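Local coordinates for protein acetylxylan esterase / glucomannan deacetylase (Cellvibrio japonicus, PDB 2W9X) that removes acetyl groups from plant cell wall polysaccharides, deacetylating glucomannan in strong preference to xylan, at residues B[160-165]-B[329-335]; B[203-208]-B[254-259]; B[236-242]-B[284-290]. One frame throughout, in Å; residues are numbered along the deposited sequence.

Interaction 1 of 3, residues B[160-165]-B[329-335]; sequences SPSREC and DYSGCHW
Arg163, Cys333 and Cys165 carry this meeting of two irregular loops, with the CA atoms of Arg163 and Cys333 4.2 Å apart. Arg163 has chi1 m and chi2 and chi3 t. Its guanidinium lies flat on the indole of Trp335, planes at 6°, with CZ 3.5 Å from the centroid of the six-membered ring: a cation-pi stack. Over the opposite face sits Ser331 CB. At the edge, Arg163 NE donates to Tyr330 O (2.8 Å) and NH2 to Asp329 O (2.9 Å). Backbone to backbone, His334 N donates to Arg163 O (2.9 Å). Cys165 and Cys333, both chi1 m, form a disulfide, SG to SG 2.0 Å with chi3 -91°. His334 NE2 donates to Cys165 O (3.2 Å), and its ND1 bonds to Tyr156. His334 and Trp335 have left-handed backbones (phi/psi 55/45 and 58/43), and the loop runs on to His336, inferred to activate Ser151, the probable nucleophile. A covalent bond and a sandwiched arginine thus tie the two loops just before His336.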
# COMPACT_ATOMS: atom_id res chain seq x y z
N SER B 160 -14.16 0.02 -28.35
CA SER B 160 -14.63 0.97 -29.36
C SER B 160 -13.45 1.75 -29.93
O SER B 160 -12.61 2.24 -29.16
CB SER B 160 -15.64 1.96 -28.77
OG SER B 160 -16.04 2.88 -29.77
N PRO B 161 -13.37 1.85 -31.28
CA PRO B 161 -12.36 2.66 -31.97
C PRO B 161 -12.69 4.15 -31.87
O PRO B 161 -11.85 5.00 -32.18
CB PRO B 161 -12.49 2.18 -33.41
CG PRO B 161 -13.94 1.80 -33.54
CD PRO B 161 -14.28 1.18 -32.22
N SER B 162 -13.92 4.43 -31.43
CA SER B 162 -14.47 5.78 -31.40
C SER B 162 -14.97 6.18 -30.00
O SER B 162 -15.52 5.35 -29.25
CB SER B 162 -15.62 5.90 -32.41
OG SER B 162 -16.24 7.17 -32.32
N ARG B 163 -14.80 7.45 -29.68
CA ARG B 163 -15.27 7.98 -28.41
C ARG B 163 -16.74 8.39 -28.50
O ARG B 163 -17.37 8.65 -27.48
CB ARG B 163 -14.41 9.15 -27.97
CG ARG B 163 -13.00 8.76 -27.56
CD ARG B 163 -12.30 9.95 -26.91
NE ARG B 163 -10.94 9.66 -26.46
CZ ARG B 163 -9.83 10.05 -27.10
NH1 ARG B 163 -9.91 10.73 -28.24
NH2 ARG B 163 -8.64 9.75 -26.61
N GLU B 164 -17.26 8.48 -29.73
CA GLU B 164 -18.68 8.69 -29.96
C GLU B 164 -19.33 7.33 -30.14
O GLU B 164 -18.95 6.56 -31.02
CB GLU B 164 -18.91 9.57 -31.20
N CYS B 165 -20.28 7.01 -29.27
CA CYS B 165 -20.98 5.74 -29.31
C CYS B 165 -22.42 5.96 -28.94
O CYS B 165 -22.72 6.52 -27.88
CB CYS B 165 -20.38 4.75 -28.30
SG CYS B 165 -18.60 4.51 -28.40
N ASP B 329 -4.92 6.59 -22.40
CA ASP B 329 -5.40 7.38 -23.54
C ASP B 329 -6.90 7.63 -23.55
O ASP B 329 -7.37 8.50 -24.29
CB ASP B 329 -4.92 6.83 -24.90
CG ASP B 329 -5.41 5.40 -25.19
OD1 ASP B 329 -6.50 4.96 -24.77
OD2 ASP B 329 -4.68 4.71 -25.91
N TYR B 330 -7.65 6.89 -22.73
CA TYR B 330 -9.11 7.04 -22.66
C TYR B 330 -9.79 7.15 -24.05
O TYR B 330 -10.71 7.96 -24.23
CB TYR B 330 -9.50 8.24 -21.78
CG TYR B 330 -9.06 8.14 -20.33
CD1 TYR B 330 -9.79 7.37 -19.41
CD2 TYR B 330 -7.92 8.82 -19.88
CE1 TYR B 330 -9.40 7.28 -18.05
CE2 TYR B 330 -7.53 8.73 -18.52
CZ TYR B 330 -8.27 7.95 -17.63
OH TYR B 330 -7.90 7.85 -16.29
N SER B 331 -9.39 6.29 -24.99
CA SER B 331 -9.95 6.34 -26.36
C SER B 331 -11.20 5.48 -26.58
O SER B 331 -11.71 5.43 -27.70
CB SER B 331 -8.86 6.01 -27.40
OG SER B 331 -8.57 4.62 -27.36
N GLY B 332 -11.71 4.83 -25.53
CA GLY B 332 -12.96 4.07 -25.61
C GLY B 332 -14.17 4.98 -25.52
O GLY B 332 -14.02 6.19 -25.39
N CYS B 333 -15.38 4.40 -25.57
CA CYS B 333 -16.60 5.23 -25.60
C CYS B 333 -16.59 6.28 -24.49
O CYS B 333 -16.33 5.96 -23.33
CB CYS B 333 -17.86 4.39 -25.45
SG CYS B 333 -18.23 3.30 -26.81
N HIS B 334 -16.92 7.51 -24.87
CA HIS B 334 -17.10 8.62 -23.92
C HIS B 334 -15.89 8.81 -23.03
O HIS B 334 -16.04 8.98 -21.81
CB HIS B 334 -18.38 8.41 -23.10
CG HIS B 334 -19.58 8.07 -23.94
ND1 HIS B 334 -20.53 7.15 -23.54
CD2 HIS B 334 -19.97 8.51 -25.16
CE1 HIS B 334 -21.45 7.04 -24.48
NE2 HIS B 334 -21.14 7.85 -25.48
N TRP B 335 -14.70 8.79 -23.63
CA TRP B 335 -13.44 9.02 -22.89
C TRP B 335 -13.24 8.00 -21.73
O TRP B 335 -12.81 8.37 -20.64
CB TRP B 335 -13.31 10.49 -22.43
CG TRP B 335 -13.21 11.46 -23.62
CD1 TRP B 335 -14.26 11.96 -24.35
CD2 TRP B 335 -12.02 11.96 -24.23
NE1 TRP B 335 -13.78 12.74 -25.38
CE2 TRP B 335 -12.41 12.77 -25.33
CE3 TRP B 335 -10.65 11.81 -23.96
CZ2 TRP B 335 -11.48 13.42 -26.16
CZ3 TRP B 335 -9.73 12.45 -24.77
CH2 TRP B 335 -10.15 13.24 -25.88
O HOH W 1 -10.02 2.95 -29.05
O HOH W 2 -10.98 6.75 -30.23
O HOH W 3 -21.42 9.33 -28.03

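Interaction 2 of 3, residues B[203-208]-B[254-259]; sequences VRNYNG and NDNERW
Neither segment is regular helix or strand, and no backbone hydrogen bond joins them; their closest CA atoms, those of Gly208 and Glu257, are 6.8 Å apart. Residues 254-257 form a type I turn. Across from it, Asn207 and Gly208 take positive phi (48° and 69°), and Gly208 N bonds back to Asn205 O (2.9 Å). A CB on Gly208 would clash with Glu257 OE2, which lies 3.3 Å from Gly208 CA. Arg204, chi1 to chi3 all t, meets Glu257 (chi1 m, chi2 t) in a two-pronged salt bridge: Arg204 NE to Glu257 OE2 and Arg204 NH2 to Glu257 OE1, both 2.7 Å. Glu257 OE1 also accepts from Asn254 N (2.8 Å) and Asn254 ND2 (3.1 Å), and Asn254 ND2 donates to Asn207 OD1 (3.0 Å). Trp259, chi1 m, brings CH2 to 3.6 Å from Arg204 CB and CZ2 to 4.0 Å from Val203 CG2, while its NE1 bonds to Asp268 of helix 262-283. Water links Val203 O to Arg258 NH1, whose salt-bridge partner is Asp268. One carboxylate therefore neutralises the buried arginine and closes its own turn, pinning together the loops that follow the two likely oxyanion-hole residues, Gly199 and Asn247.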
# COMPACT_ATOMS: atom_id res chain seq x y z
N VAL B 203 -20.86 6.49 -2.53
CA VAL B 203 -22.11 7.07 -2.01
C VAL B 203 -22.85 7.84 -3.09
O VAL B 203 -24.08 7.97 -3.04
CB VAL B 203 -21.89 8.05 -0.78
CG1 VAL B 203 -21.45 7.28 0.48
CG2 VAL B 203 -20.91 9.19 -1.12
N ARG B 204 -22.09 8.36 -4.06
CA ARG B 204 -22.64 9.26 -5.08
C ARG B 204 -22.33 8.69 -6.47
O ARG B 204 -21.20 8.30 -6.74
CB ARG B 204 -22.07 10.67 -4.92
CG ARG B 204 -22.63 11.69 -5.91
CD ARG B 204 -22.06 13.06 -5.64
NE ARG B 204 -22.71 14.01 -6.51
CZ ARG B 204 -22.14 14.58 -7.57
NH1 ARG B 204 -20.87 14.33 -7.85
NH2 ARG B 204 -22.85 15.42 -8.33
N ASN B 205 -23.33 8.62 -7.34
CA ASN B 205 -23.13 8.04 -8.68
C ASN B 205 -22.93 9.15 -9.72
O ASN B 205 -23.05 10.33 -9.37
CB ASN B 205 -24.33 7.15 -9.03
CG ASN B 205 -24.65 6.16 -7.92
OD1 ASN B 205 -23.76 5.45 -7.43
ND2 ASN B 205 -25.92 6.08 -7.54
N TYR B 206 -22.67 8.79 -10.98
CA TYR B 206 -22.42 9.81 -12.01
C TYR B 206 -23.44 10.95 -12.02
O TYR B 206 -24.64 10.73 -12.21
CB TYR B 206 -22.33 9.22 -13.42
CG TYR B 206 -22.00 10.30 -14.42
CD1 TYR B 206 -20.74 10.90 -14.42
CD2 TYR B 206 -22.95 10.78 -15.32
CE1 TYR B 206 -20.42 11.91 -15.31
CE2 TYR B 206 -22.63 11.80 -16.23
CZ TYR B 206 -21.37 12.36 -16.19
OH TYR B 206 -21.01 13.38 -17.07
N ASN B 207 -22.94 12.18 -11.85
CA ASN B 207 -23.78 13.38 -11.79
C ASN B 207 -25.00 13.28 -10.85
O ASN B 207 -26.08 13.85 -11.12
CB ASN B 207 -24.20 13.84 -13.20
CG ASN B 207 -24.82 15.23 -13.19
OD1 ASN B 207 -24.39 16.12 -12.43
ND2 ASN B 207 -25.87 15.41 -13.98
N GLY B 208 -24.83 12.58 -9.73
CA GLY B 208 -25.92 12.41 -8.76
C GLY B 208 -27.08 11.54 -9.22
O GLY B 208 -28.15 11.58 -8.61
N ASN B 254 -25.23 19.03 -7.72
CA ASN B 254 -26.45 19.76 -8.05
C ASN B 254 -27.16 20.21 -6.79
O ASN B 254 -26.86 19.71 -5.71
CB ASN B 254 -27.34 18.90 -8.93
CG ASN B 254 -26.66 18.54 -10.23
OD1 ASN B 254 -26.63 19.35 -11.16
ND2 ASN B 254 -26.06 17.34 -10.29
N ASP B 255 -28.11 21.15 -6.94
CA ASP B 255 -28.84 21.72 -5.83
C ASP B 255 -29.72 20.69 -5.11
O ASP B 255 -29.91 20.79 -3.91
CB ASP B 255 -29.75 22.87 -6.31
CG ASP B 255 -28.96 24.11 -6.76
OD1 ASP B 255 -27.84 24.35 -6.22
OD2 ASP B 255 -29.47 24.85 -7.63
N ASN B 256 -30.25 19.72 -5.84
CA ASN B 256 -31.20 18.77 -5.27
C ASN B 256 -30.58 17.54 -4.58
O ASN B 256 -31.30 16.66 -4.12
CB ASN B 256 -32.24 18.35 -6.33
CG ASN B 256 -31.63 17.56 -7.48
OD1 ASN B 256 -30.41 17.39 -7.57
ND2 ASN B 256 -32.48 17.09 -8.38
N GLU B 257 -29.25 17.49 -4.50
CA GLU B 257 -28.54 16.35 -3.92
C GLU B 257 -28.42 16.48 -2.40
O GLU B 257 -28.49 17.58 -1.86
CB GLU B 257 -27.16 16.22 -4.55
CG GLU B 257 -27.20 15.96 -6.06
CD GLU B 257 -25.86 15.51 -6.62
OE1 GLU B 257 -25.30 16.22 -7.48
OE2 GLU B 257 -25.37 14.44 -6.22
N ARG B 258 -28.22 15.35 -1.71
CA ARG B 258 -28.32 15.35 -0.24
C ARG B 258 -27.10 15.97 0.44
O ARG B 258 -27.22 16.49 1.55
CB ARG B 258 -28.64 13.95 0.31
CG ARG B 258 -27.59 12.89 0.02
CD ARG B 258 -28.08 11.56 0.54
NE ARG B 258 -27.05 10.53 0.47
CZ ARG B 258 -26.27 10.16 1.49
NH1 ARG B 258 -25.37 9.19 1.32
NH2 ARG B 258 -26.41 10.74 2.69
N TRP B 259 -25.95 15.93 -0.23
CA TRP B 259 -24.76 16.65 0.25
C TRP B 259 -24.86 18.10 -0.20
O TRP B 259 -25.03 18.37 -1.39
CB TRP B 259 -23.50 16.01 -0.32
CG TRP B 259 -23.54 14.52 -0.28
CD1 TRP B 259 -23.11 13.71 0.74
CD2 TRP B 259 -24.05 13.64 -1.30
NE1 TRP B 259 -23.31 12.39 0.42
CE2 TRP B 259 -23.90 12.32 -0.82
CE3 TRP B 259 -24.65 13.85 -2.56
CZ2 TRP B 259 -24.31 11.21 -1.56
CZ3 TRP B 259 -25.04 12.74 -3.30
CH2 TRP B 259 -24.86 11.43 -2.80
O HOH W 4 -25.69 7.11 -0.95
O HOH W 5 -26.84 18.36 -13.79
O HOH W 6 -27.40 12.48 -5.75

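Interaction 3 of 3, residues B[236-242]-B[284-290]; sequences KPQVIVI and NARAQFI
Two neighbouring parallel strands of the central sheet begin here side by side. The axes of 239-242 and 288-290 approach to 4.8 Å with their directions 23° apart, and the register pairs Val239 with Gln288, Ile240 with Phe289 and Val241 with Ile290, CA atoms 4.7 to 5.0 Å apart. The hydrogen bonds zigzag up the ladder: Gln288 N to Gln238 O (2.8 Å), Ile240 N to Gln288 O, Ile290 N to Ile240 O and Ile242 N to Ile290 O (each 2.9 Å).

On one face, Ile240 (chi1 m, chi2 t) is the bump: its CD1 fits between Ala287 CB and Phe289 CE1, 3.6 Å from each, the small alanine leaving room for it. Phe289, chi1 m, also receives Ile242 CD1 at 4.3 Å from its CD1. On the other face Ile290, chi1 m, lies against two t valines, its CD1 4.3 Å from Val239 CG1 and its CB 4.3 Å from Val241 CG2. Before the strands, the type I turn 284-287 folds against Lys236 and Pro237. Asn284, chi1 t, puts ND2 2.9 Å from Pro237 O, and Arg286, chi1 p, clasps Lys236 O with NE (2.7 Å) and NH2 (2.8 Å).

This is the heart of the SGNH-hydrolase alpha/beta fold, the strands joined by a crossover through helix 262-283. That helix packs on Ile242 and Phe289 through Val277; strand 144-149 flanks 239-242, and strand 320-325 flanks 288-290 on the far side.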
# COMPACT_ATOMS: atom_id res chain seq x y z
N LYS B 236 -13.68 -16.94 -1.30
CA LYS B 236 -12.97 -16.18 -0.27
C LYS B 236 -11.71 -15.63 -0.90
O LYS B 236 -10.62 -16.16 -0.66
CB LYS B 236 -12.62 -17.06 0.94
CG LYS B 236 -13.79 -17.64 1.69
CD LYS B 236 -14.44 -16.64 2.65
CE LYS B 236 -15.92 -16.96 2.79
NZ LYS B 236 -16.51 -16.34 3.99
N PRO B 237 -11.84 -14.57 -1.72
CA PRO B 237 -10.70 -14.02 -2.45
C PRO B 237 -9.57 -13.56 -1.53
O PRO B 237 -9.82 -12.87 -0.54
CB PRO B 237 -11.30 -12.84 -3.23
CG PRO B 237 -12.52 -12.49 -2.50
CD PRO B 237 -13.06 -13.80 -2.00
N GLN B 238 -8.34 -13.96 -1.87
CA GLN B 238 -7.17 -13.48 -1.15
C GLN B 238 -6.91 -12.02 -1.47
O GLN B 238 -6.32 -11.30 -0.65
CB GLN B 238 -5.92 -14.30 -1.50
CG GLN B 238 -5.97 -15.76 -1.06
CD GLN B 238 -6.32 -16.70 -2.20
OE1 GLN B 238 -6.95 -16.30 -3.19
NE2 GLN B 238 -5.90 -17.95 -2.08
N VAL B 239 -7.33 -11.59 -2.66
CA VAL B 239 -7.15 -10.20 -3.12
C VAL B 239 -8.47 -9.60 -3.57
O VAL B 239 -9.25 -10.22 -4.31
CB VAL B 239 -6.10 -10.08 -4.27
CG1 VAL B 239 -5.87 -8.60 -4.64
CG2 VAL B 239 -4.79 -10.72 -3.86
N ILE B 240 -8.73 -8.38 -3.07
CA ILE B 240 -9.90 -7.60 -3.48
C ILE B 240 -9.48 -6.21 -3.97
O ILE B 240 -8.87 -5.44 -3.22
CB ILE B 240 -10.94 -7.48 -2.34
CG1 ILE B 240 -11.36 -8.88 -1.84
CG2 ILE B 240 -12.14 -6.67 -2.82
CD1 ILE B 240 -12.34 -8.89 -0.62
N VAL B 241 -9.79 -5.91 -5.23
CA VAL B 241 -9.41 -4.66 -5.86
C VAL B 241 -10.67 -3.82 -6.04
O VAL B 241 -11.60 -4.22 -6.75
CB VAL B 241 -8.70 -4.89 -7.22
CG1 VAL B 241 -8.27 -3.54 -7.87
CG2 VAL B 241 -7.49 -5.80 -7.04
N ILE B 242 -10.69 -2.68 -5.38
CA ILE B 242 -11.86 -1.80 -5.42
C ILE B 242 -11.47 -0.52 -6.14
O ILE B 242 -10.52 0.16 -5.75
CB ILE B 242 -12.42 -1.48 -4.01
CG1 ILE B 242 -12.57 -2.77 -3.19
CG2 ILE B 242 -13.76 -0.69 -4.14
CD1 ILE B 242 -12.93 -2.57 -1.68
N ASN B 284 -14.26 -12.13 5.52
CA ASN B 284 -13.16 -12.76 4.83
C ASN B 284 -11.86 -12.22 5.41
O ASN B 284 -11.27 -11.28 4.88
CB ASN B 284 -13.28 -12.47 3.32
CG ASN B 284 -12.19 -13.13 2.48
OD1 ASN B 284 -11.36 -13.88 2.98
ND2 ASN B 284 -12.19 -12.82 1.18
N ALA B 285 -11.43 -12.81 6.52
CA ALA B 285 -10.25 -12.35 7.27
C ALA B 285 -8.94 -12.36 6.47
O ALA B 285 -8.06 -11.54 6.72
CB ALA B 285 -10.09 -13.16 8.56
N ARG B 286 -8.84 -13.26 5.49
CA ARG B 286 -7.64 -13.40 4.65
C ARG B 286 -7.43 -12.31 3.56
O ARG B 286 -6.29 -12.04 3.16
CB ARG B 286 -7.56 -14.84 4.06
CG ARG B 286 -8.37 -15.15 2.76
CD ARG B 286 -8.42 -16.69 2.55
NE ARG B 286 -8.94 -17.12 1.25
CZ ARG B 286 -8.68 -18.30 0.67
NH1 ARG B 286 -7.88 -19.18 1.25
NH2 ARG B 286 -9.21 -18.59 -0.52
N ALA B 287 -8.53 -11.69 3.12
CA ALA B 287 -8.51 -10.73 2.01
C ALA B 287 -7.56 -9.56 2.24
O ALA B 287 -7.55 -8.94 3.30
CB ALA B 287 -9.91 -10.21 1.74
N GLN B 288 -6.75 -9.28 1.22
CA GLN B 288 -5.91 -8.10 1.19
C GLN B 288 -6.45 -7.16 0.11
O GLN B 288 -6.81 -7.59 -0.99
CB GLN B 288 -4.44 -8.50 1.00
CG GLN B 288 -3.98 -9.49 2.07
CD GLN B 288 -2.48 -9.71 2.10
OE1 GLN B 288 -1.69 -8.76 2.18
NE2 GLN B 288 -2.07 -10.98 2.06
N PHE B 289 -6.53 -5.87 0.45
CA PHE B 289 -7.30 -4.90 -0.31
C PHE B 289 -6.40 -3.94 -1.08
O PHE B 289 -5.37 -3.49 -0.58
CB PHE B 289 -8.24 -4.10 0.61
CG PHE B 289 -9.29 -4.94 1.30
CD1 PHE B 289 -10.51 -5.19 0.69
CD2 PHE B 289 -9.06 -5.49 2.57
CE1 PHE B 289 -11.48 -5.98 1.34
CE2 PHE B 289 -10.02 -6.25 3.22
CZ PHE B 289 -11.23 -6.50 2.60
N ILE B 290 -6.79 -3.64 -2.32
CA ILE B 290 -6.11 -2.63 -3.13
C ILE B 290 -7.13 -1.61 -3.60
O ILE B 290 -8.06 -1.94 -4.32
CB ILE B 290 -5.36 -3.25 -4.32
CG1 ILE B 290 -4.28 -4.23 -3.83
CG2 ILE B 290 -4.72 -2.15 -5.20
CD1 ILE B 290 -3.58 -5.00 -4.94

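From the N terminus, the chain first passes 160-165, the loop after helix 151-154, which waits for 329-335 in the loop after strand 320-325; interaction 1 thus closes the longest loop, 163 residues, and both other contacts nest inside it. Within it the order is 203-208, 236-242, 254-259, 284-290, so interactions 2 and 3 cross, their closed loops of 45 and 41 residues overlapping. Interaction 3 joins central strands 239-243 and 288-294, interaction 2 ties loops following strand 191-196 and helix 246-249, and interaction 1 bridges the loops before helices 167-173 and 339-354. None touch: the centres stand about 25 to 31 Å apart, with interactions 1 and 3 on opposite sides of the chain's centre.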